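Local coordinates for protein G/U mismatch-specific DNA glycosylase (PDB 2C2Q) that is an alpha/beta protein of the uracil-DNA glycosylase superfamily, a family of DNA repair proteins, at residues P158-S161 against H167-L170. The protein carries 1 engineered substitution. Residues are numbered along the deposited sequence; the frame is centred on the assembly and turned at random.
Sequences PSTS and HFRL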
loop_
_atom_site.group_PDB
_atom_site.type_symbol
_atom_site.label_atom_id
_atom_site.label_comp_id
_atom_site.label_asym_id
_atom_site.label_seq_id
_atom_site.Cartn_x
_atom_site.Cartn_y
_atom_site.Cartn_z
ATOM N N PRO A 158 -9.759 -4.021 1.627
ATOM C CA PRO A 158 -10.479 -4.525 0.432
ATOM C C PRO A 158 -9.908 -3.866 -0.804
ATOM O O PRO A 158 -9.751 -2.647 -0.834
ATOM C CB PRO A 158 -11.939 -4.078 0.673
ATOM C CG PRO A 158 -12.055 -3.940 2.203
ATOM C CD PRO A 158 -10.671 -3.290 2.537
ATOM N N SER A 159 -9.599 -4.681 -1.815
ATOM C CA SER A 159 -9.087 -4.123 -3.107
ATOM C C SER A 159 -9.997 -3.031 -3.713
ATOM O O SER A 159 -11.237 -3.163 -3.724
ATOM C CB SER A 159 -8.799 -5.262 -4.091
ATOM O OG SER A 159 -8.503 -4.734 -5.343
ATOM N N THR A 160 -9.386 -1.945 -4.198
ATOM C CA THR A 160 -10.074 -0.881 -4.894
ATOM C C THR A 160 -10.107 -1.152 -6.402
ATOM O O THR A 160 -10.531 -0.304 -7.163
ATOM C CB THR A 160 -9.422 0.473 -4.604
ATOM O OG1 THR A 160 -8.017 0.379 -4.933
ATOM C CG2 THR A 160 -9.493 0.810 -3.087
ATOM N N SER A 161 -9.609 -2.320 -6.826
ATOM C CA SER A 161 -9.579 -2.644 -8.236
ATOM C C SER A 161 -11.006 -2.873 -8.771
ATOM O O SER A 161 -11.876 -3.289 -7.988
ATOM C CB SER A 161 -8.631 -3.812 -8.430
ATOM O OG SER A 161 -9.347 -4.874 -8.999
ATOM N N HIS A 167 -16.801 -6.950 -3.676
ATOM C CA HIS A 167 -16.363 -7.250 -2.325
ATOM C C HIS A 167 -15.792 -6.022 -1.616
ATOM O O HIS A 167 -15.442 -6.072 -0.436
ATOM C CB HIS A 167 -15.270 -8.300 -2.401
ATOM C CG HIS A 167 -15.753 -9.645 -2.830
ATOM N ND1 HIS A 167 -15.062 -10.431 -3.732
ATOM C CD2 HIS A 167 -16.855 -10.352 -2.474
ATOM C CE1 HIS A 167 -15.722 -11.564 -3.914
ATOM N NE2 HIS A 167 -16.810 -11.543 -3.160
ATOM N N PHE A 168 -15.719 -4.916 -2.339
ATOM C CA PHE A 168 -15.194 -3.709 -1.775
ATOM C C PHE A 168 -16.025 -3.271 -0.564
ATOM O O PHE A 168 -17.265 -3.369 -0.584
ATOM C CB PHE A 168 -15.165 -2.604 -2.831
ATOM C CG PHE A 168 -14.627 -1.338 -2.312
ATOM C CD1 PHE A 168 -13.249 -1.240 -1.995
ATOM C CD2 PHE A 168 -15.458 -0.253 -2.075
ATOM C CE1 PHE A 168 -12.748 -0.071 -1.472
ATOM C CE2 PHE A 168 -14.965 0.946 -1.552
ATOM C CZ PHE A 168 -13.584 1.046 -1.251
ATOM N N ARG A 169 -15.354 -2.835 0.504
ATOM C CA ARG A 169 -16.066 -2.302 1.675
ATOM C C ARG A 169 -15.283 -1.120 2.197
ATOM O O ARG A 169 -14.062 -1.223 2.320
ATOM C CB ARG A 169 -16.154 -3.329 2.797
ATOM C CG ARG A 169 -17.151 -4.470 2.550
ATOM C CD ARG A 169 -18.589 -3.994 2.413
ATOM N NE ARG A 169 -19.482 -5.145 2.189
ATOM C CZ ARG A 169 -19.661 -5.804 1.030
ATOM N NH1 ARG A 169 -18.981 -5.498 -0.081
ATOM N NH2 ARG A 169 -20.543 -6.818 1.001
ATOM N N LEU A 170 -15.980 -0.041 2.535
ATOM C CA LEU A 170 -15.322 1.185 2.998
ATOM C C LEU A 170 -14.889 1.080 4.438
ATOM O O LEU A 170 -13.945 1.773 4.868
ATOM C CB LEU A 170 -16.208 2.411 2.790
ATOM C CG LEU A 170 -16.249 3.094 1.423
ATOM C CD1 LEU A 170 -17.447 4.053 1.257
ATOM C CD2 LEU A 170 -14.889 3.895 1.218
#
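With CG anti to the backbone N (chi1 -180°), F168 swings its ring toward the turn at 158-161, while T160, whose chi1 of 55° sets CG2 opposite its own carbonyl carbon, presents that methyl to the ring. The two side chains meet at a slant, T160 CG2 lying 3.7 Å from F168 CE1. Threonine suits this place because its branches divide the work: the methyl packs on the aromatic ring, and OG1 turns to a hydrogen bond with N51. Phenylalanine's flat ring can touch that methyl and still offer a C-H edge to the turn. S159 O lies near the ring plane, 3.3 Å from F168 CD1, so the weakly positive C-H rim faces a carbonyl oxygen; P158 O borders the same edge and is hydrogen-bonded to NE1 of W173, whose ring also meets that of F168.

P158 brings a closed ring, a rigid apolar block set on the F168-R169 backbone. Its CB is 4.1 Å from F168 CD1, and its CG rests 3.4 Å from R169 O, with R169 CB a little farther off. No hydrogen bond crosses between the segments; van der Waals packing, with C-H groups set against carbonyl oxygens, joins them. In the turn, S161 N donates to S159 OG over 3.0 Å, closing an ST turn for which serine supplies the short hydroxyl. Arginine's long chain, bent at chi2, lets R169 NH1 reach back to F168 O at 2.8 Å, above the carbonyl plane; NH1 also bonds N166 O.

The whole is a folded-back loop between strand 153-156 and helix 171-188, with F168 bridging to T56 of helix 53-59: a packed strand-to-helix connection in the alpha/beta fold of the uracil-DNA glycosylase superfamily.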